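Local structure of hypothetical protein AF1548 (Archaeoglobus fulgidus, 1Y88) at residues Ile178-Ser181 with Ala182-Arg186; Glu187-Ala190 with Glu191-Val195. The protein is of unknown function but may bind DNA and act as an endonuclease. All coordinates share one frame; numbering follows the deposited sequence.

Contact 1. Residues Ile178-Ser181 with Ala182-Arg186; sequences IGLS and AKKAR. With SO4 (sulfate ion), chain I.
A182 N, the first amide of helix 182-197 after its N-cap residue S181, donates to sulfate O1 at 2.7 Å, with an N-H...O angle of 166°. Loop 178-181 is the hairpin of a helix-hairpin-helix-like arrangement, between helix 172-177 and helix 182-197. In such motifs the amides at the turn commonly meet DNA phosphates, so the sulfate, probably from the crystallisation liquor, is consistent with an anion site there. The helix start would favour it electrostatically.

S181 is the cap proper. With chi1 at 84°, its OG sits between its own N and carbonyl carbon and accepts the K184 N-H at 2.9 Å in a nearly straight bond. Meanwhile S181 O receives A185 N at 2.8 Å, the first i to i+4 bond of the helix. Upstream, a Schellman motif ends helix 172-177 at G179, whose positive phi suits glycine.

Beside the capping bond, L180 makes apolar contacts with the first turn, its CB 4.2 Å from A185 CB, while its side chain runs obliquely across that of K184. K184 CG, set anti to the backbone N (chi1 -177°), lies 3.9 Å from L180 CD2.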
ATOM      1  N   ILE A 178      21.478  -7.250  30.300  1.00 33.47           N
ATOM      2  CA  ILE A 178      20.381  -6.868  29.433  1.00 34.02           C
ATOM      3  C   ILE A 178      19.060  -7.539  29.819  1.00 33.87           C
ATOM      4  O   ILE A 178      18.036  -7.281  29.194  1.00 35.08           O
ATOM      5  CB  ILE A 178      20.727  -7.046  27.914  1.00 34.27           C
ATOM      6  CG1 ILE A 178      21.221  -8.465  27.612  1.00 34.25           C
ATOM      7  CG2 ILE A 178      21.759  -6.007  27.489  1.00 34.16           C
ATOM      8  CD1 ILE A 178      21.950  -8.603  26.231  1.00 34.88           C
ATOM      9  N   GLY A 179      19.097  -8.417  30.823  1.00 33.06           N
ATOM     10  CA  GLY A 179      17.881  -8.952  31.419  1.00 32.90           C
ATOM     11  C   GLY A 179      17.697 -10.454  31.538  1.00 32.71           C
ATOM     12  O   GLY A 179      16.702 -10.908  32.097  1.00 33.09           O
ATOM     13  N   LEU A 180      18.627 -11.244  31.005  1.00 32.07           N
ATOM     14  CA  LEU A 180      18.503 -12.698  31.091  1.00 30.99           C
ATOM     15  C   LEU A 180      18.906 -13.181  32.477  1.00 31.29           C
ATOM     16  O   LEU A 180      19.841 -12.649  33.067  1.00 30.87           O
ATOM     17  CB  LEU A 180      19.370 -13.380  30.012  1.00 30.78           C
ATOM     18  CG  LEU A 180      18.821 -13.380  28.575  1.00 30.58           C
ATOM     19  CD1 LEU A 180      18.845 -12.005  27.928  1.00 30.49           C
ATOM     20  CD2 LEU A 180      19.587 -14.378  27.694  1.00 30.10           C
ATOM     21  N   SER A 181      18.188 -14.171  33.002  1.00 31.49           N
ATOM     22  CA  SER A 181      18.647 -14.907  34.172  1.00 31.69           C
ATOM     23  C   SER A 181      19.986 -15.578  33.849  1.00 32.03           C
ATOM     24  O   SER A 181      20.310 -15.794  32.674  1.00 31.63           O
ATOM     25  CB  SER A 181      17.609 -15.959  34.585  1.00 32.07           C
ATOM     26  OG  SER A 181      17.731 -17.169  33.846  1.00 32.04           O
ATOM     27  N   ALA A 182      20.763 -15.905  34.881  1.00 32.04           N
ATOM     28  CA  ALA A 182      22.012 -16.652  34.706  1.00 31.99           C
ATOM     29  C   ALA A 182      21.784 -17.931  33.902  1.00 32.33           C
ATOM     30  O   ALA A 182      22.557 -18.257  32.990  1.00 32.32           O
ATOM     31  CB  ALA A 182      22.626 -16.976  36.045  1.00 32.61           C
ATOM     32  N   LYS A 183      20.714 -18.645  34.250  1.00 31.81           N
ATOM     33  CA  LYS A 183      20.379 -19.911  33.629  1.00 32.03           C
ATOM     34  C   LYS A 183      20.042 -19.704  32.156  1.00 31.05           C
ATOM     35  O   LYS A 183      20.542 -20.420  31.293  1.00 31.68           O
ATOM     36  CB  LYS A 183      19.181 -20.528  34.344  1.00 32.15           C
ATOM     37  CG  LYS A 183      18.989 -21.992  34.062  1.00 34.99           C
ATOM     38  CD  LYS A 183      17.867 -22.539  34.920  1.00 37.17           C
ATOM     39  CE  LYS A 183      17.428 -23.903  34.420  1.00 40.02           C
ATOM     40  NZ  LYS A 183      16.635 -23.762  33.170  1.00 41.93           N
ATOM     41  N   LYS A 184      19.194 -18.726  31.874  1.00 30.41           N
ATOM     42  CA  LYS A 184      18.803 -18.448  30.499  1.00 29.56           C
ATOM     43  C   LYS A 184      19.997 -17.991  29.665  1.00 28.44           C
ATOM     44  O   LYS A 184      20.131 -18.399  28.506  1.00 27.40           O
ATOM     45  CB  LYS A 184      17.679 -17.423  30.441  1.00 29.63           C
ATOM     46  CG  LYS A 184      17.174 -17.125  29.038  1.00 32.43           C
ATOM     47  CD  LYS A 184      16.470 -18.319  28.402  1.00 36.51           C
ATOM     48  CE  LYS A 184      15.844 -17.906  27.060  1.00 40.22           C
ATOM     49  NZ  LYS A 184      14.830 -18.898  26.544  1.00 43.70           N
ATOM     50  N   ALA A 185      20.865 -17.172  30.259  1.00 27.03           N
ATOM     51  CA  ALA A 185      22.095 -16.739  29.581  1.00 26.67           C
ATOM     52  C   ALA A 185      22.986 -17.930  29.197  1.00 26.62           C
ATOM     53  O   ALA A 185      23.464 -18.003  28.054  1.00 25.61           O
ATOM     54  CB  ALA A 185      22.860 -15.716  30.426  1.00 26.10           C
ATOM     55  N   ARG A 186      23.206 -18.863  30.127  1.00 26.42           N
ATOM     56  CA  ARG A 186      23.962 -20.078  29.803  1.00 27.22           C
ATOM     57  C   ARG A 186      23.304 -20.886  28.678  1.00 27.11           C
ATOM     58  O   ARG A 186      23.996 -21.406  27.795  1.00 26.58           O
ATOM     59  CB  ARG A 186      24.136 -20.998  31.020  1.00 28.01           C
ATOM     60  CG  ARG A 186      24.975 -20.460  32.163  1.00 28.90           C
ATOM     61  CD  ARG A 186      25.232 -21.601  33.212  1.00 29.58           C
ATOM     62  NE  ARG A 186      24.003 -22.109  33.839  1.00 34.72           N
ATOM     63  CZ  ARG A 186      23.505 -21.668  35.000  1.00 37.49           C
ATOM     64  NH1 ARG A 186      24.117 -20.693  35.665  1.00 36.04           N
ATOM     65  NH2 ARG A 186      22.386 -22.197  35.493  1.00 37.95           N
TER
HETATM   66  S   SO4 I 307      19.360 -14.581  38.191  1.00 56.00           S
HETATM   67  O1  SO4 I 307      20.348 -15.379  37.473  1.00 54.96           O
HETATM   68  O2  SO4 I 307      18.017 -15.067  37.867  1.00 56.61           O
HETATM   69  O3  SO4 I 307      19.446 -13.170  37.816  1.00 55.49           O
HETATM   70  O4  SO4 I 307      19.604 -14.700  39.628  1.00 56.34           O

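Contact 2. Residues Glu187-Ala190 with Glu191-Val195; sequences EVIA and EAKKV
I189 and K193, one helical turn apart in helix 182-197, run side by side and point the same way, with I189 CG2 3.7 Å from K193 CE. They illustrate how an alpha-helix divides its i to i+4 neighbours between a packed face and a solvent face. The shared frame is the backbone: E191 N, A192 N, K193 N and K194 N donate in turn to E187 O, V188 O, I189 O and A190 O, at 2.9 to 3.0 Å. The K193 bond is the straightest of the four, at 167°.

On the packed face the side chains are small or branched. V188 and A192 are buried, and A192 CB sits 3.5 Å from V188 O, so the methyl group lies against the carbonyl that its own amide already uses. E191 flanks this face. Its CG comes within 3.3 Å of E187 O, and the chain, extended beyond CG, carries the carboxylate to a salt bridge from OE1 to R147 NE.

The other face is looser. A190 and K194 are exposed, and K194 leaves the helix as an extended chain whose CB alone comes near A190 O, at 3.5 Å. K193 is also exposed, but its aliphatic part lies along I189.

Among the neighbouring elements, V188 and I189 rest on V167, and A192 on C164 and V168, all of helix 164-170; helix 172-177 meets I189 through E172 and L175, and the loop before helix 150-158 lies against V188 and E191.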
ATOM      1  N   GLU A 187      21.980 -21.003  28.719  1.00 26.54           N
ATOM      2  CA  GLU A 187      21.257 -21.800  27.716  1.00 26.95           C
ATOM      3  C   GLU A 187      21.394 -21.165  26.335  1.00 25.44           C
ATOM      4  O   GLU A 187      21.676 -21.854  25.365  1.00 24.61           O
ATOM      5  CB  GLU A 187      19.779 -21.955  28.082  1.00 27.28           C
ATOM      6  CG  GLU A 187      19.531 -22.992  29.187  1.00 29.76           C
ATOM      7  CD  GLU A 187      18.126 -22.901  29.811  1.00 30.50           C
ATOM      8  OE1 GLU A 187      17.356 -21.968  29.475  1.00 33.99           O
ATOM      9  OE2 GLU A 187      17.801 -23.786  30.637  1.00 36.42           O
ATOM     10  N   VAL A 188      21.238 -19.846  26.266  1.00 24.30           N
ATOM     11  CA  VAL A 188      21.293 -19.141  24.982  1.00 24.03           C
ATOM     12  C   VAL A 188      22.690 -19.191  24.365  1.00 22.76           C
ATOM     13  O   VAL A 188      22.833 -19.414  23.156  1.00 22.19           O
ATOM     14  CB  VAL A 188      20.765 -17.693  25.098  1.00 23.50           C
ATOM     15  CG1 VAL A 188      21.026 -16.913  23.818  1.00 26.26           C
ATOM     16  CG2 VAL A 188      19.256 -17.725  25.388  1.00 23.83           C
ATOM     17  N   ILE A 189      23.711 -19.002  25.196  1.00 22.07           N
ATOM     18  CA  ILE A 189      25.097 -19.171  24.736  1.00 22.22           C
ATOM     19  C   ILE A 189      25.355 -20.590  24.222  1.00 22.08           C
ATOM     20  O   ILE A 189      25.919 -20.762  23.152  1.00 20.69           O
ATOM     21  CB  ILE A 189      26.109 -18.781  25.830  1.00 22.54           C
ATOM     22  CG1 ILE A 189      26.125 -17.259  25.968  1.00 23.47           C
ATOM     23  CG2 ILE A 189      27.518 -19.284  25.511  1.00 20.98           C
ATOM     24  CD1 ILE A 189      26.754 -16.832  27.253  1.00 25.94           C
ATOM     25  N   ALA A 190      24.921 -21.603  24.968  1.00 21.70           N
ATOM     26  CA  ALA A 190      25.084 -22.973  24.496  1.00 22.38           C
ATOM     27  C   ALA A 190      24.338 -23.228  23.177  1.00 22.38           C
ATOM     28  O   ALA A 190      24.856 -23.915  22.296  1.00 22.71           O
ATOM     29  CB  ALA A 190      24.666 -23.978  25.569  1.00 22.49           C
ATOM     30  N   GLU A 191      23.146 -22.657  23.024  1.00 22.27           N
ATOM     31  CA  GLU A 191      22.378 -22.854  21.792  1.00 23.18           C
ATOM     32  C   GLU A 191      23.119 -22.196  20.622  1.00 21.82           C
ATOM     33  O   GLU A 191      23.212 -22.764  19.525  1.00 21.24           O
ATOM     34  CB  GLU A 191      20.991 -22.229  21.902  1.00 22.73           C
ATOM     35  CG  GLU A 191      19.979 -22.995  22.730  1.00 27.18           C
ATOM     36  CD  GLU A 191      18.569 -22.431  22.569  1.00 28.36           C
ATOM     37  OE1 GLU A 191      17.624 -22.987  23.188  1.00 35.17           O
ATOM     38  OE2 GLU A 191      18.401 -21.434  21.823  1.00 32.29           O
ATOM     39  N   ALA A 192      23.674 -21.012  20.875  1.00 19.85           N
ATOM     40  CA  ALA A 192      24.361 -20.265  19.805  1.00 18.82           C
ATOM     41  C   ALA A 192      25.617 -21.019  19.391  1.00 19.12           C
ATOM     42  O   ALA A 192      25.909 -21.160  18.194  1.00 18.57           O
ATOM     43  CB  ALA A 192      24.684 -18.830  20.266  1.00 17.17           C
ATOM     44  N   LYS A 193      26.360 -21.529  20.377  1.00 18.66           N
ATOM     45  CA  LYS A 193      27.566 -22.329  20.075  1.00 19.43           C
ATOM     46  C   LYS A 193      27.217 -23.552  19.241  1.00 19.28           C
ATOM     47  O   LYS A 193      27.932 -23.889  18.301  1.00 19.29           O
ATOM     48  CB  LYS A 193      28.247 -22.794  21.363  1.00 19.76           C
ATOM     49  CG  LYS A 193      29.055 -21.730  22.009  1.00 20.16           C
ATOM     50  CD  LYS A 193      29.660 -22.320  23.269  1.00 23.04           C
ATOM     51  CE  LYS A 193      30.341 -21.264  24.081  1.00 25.52           C
ATOM     52  NZ  LYS A 193      30.590 -21.813  25.485  1.00 26.77           N
ATOM     53  N   LYS A 194      26.108 -24.202  19.573  1.00 19.90           N
ATOM     54  CA  LYS A 194      25.667 -25.390  18.851  1.00 20.79           C
ATOM     55  C   LYS A 194      25.288 -25.116  17.386  1.00 21.04           C
ATOM     56  O   LYS A 194      25.613 -25.910  16.487  1.00 20.11           O
ATOM     57  CB  LYS A 194      24.502 -26.049  19.598  1.00 21.08           C
ATOM     58  CG  LYS A 194      24.053 -27.338  18.964  1.00 25.80           C
ATOM     59  CD  LYS A 194      23.243 -28.173  19.924  1.00 31.41           C
ATOM     60  CE  LYS A 194      22.914 -29.524  19.312  1.00 35.27           C
ATOM     61  NZ  LYS A 194      22.018 -30.278  20.256  1.00 39.45           N
ATOM     62  N   VAL A 195      24.607 -23.997  17.152  1.00 20.13           N
ATOM     63  CA  VAL A 195      24.292 -23.562  15.777  1.00 20.30           C
ATOM     64  C   VAL A 195      25.593 -23.331  14.994  1.00 18.97           C
ATOM     65  O   VAL A 195      25.786 -23.845  13.887  1.00 18.45           O
ATOM     66  CB  VAL A 195      23.387 -22.287  15.771  1.00 20.29           C
ATOM     67  CG1 VAL A 195      23.256 -21.707  14.342  1.00 21.89           C
ATOM     68  CG2 VAL A 195      22.017 -22.620  16.316  1.00 22.72           C
TER

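Contact 1 joins loop 178-181 to the start of helix 182-197, contact 2 lies further along the same helix, and their centres are about 12 Å apart. Contact 1 starts the helix at its cap, and contact 2 carries it on without a break. Two side-chain links join them. Along the apolar side, L180 CD2 packs 4.1 Å from V188 CG2, tying the loop to the second turn. On the exposed side, K183 NZ forms a salt bridge with E187 OE2 at 2.8 Å. The sulfate is held at the contact 1 end, ahead of the residues of contact 2. Both contacts lie far from the chain centre, at about 25 and 22 Å, within the C-terminal helical part.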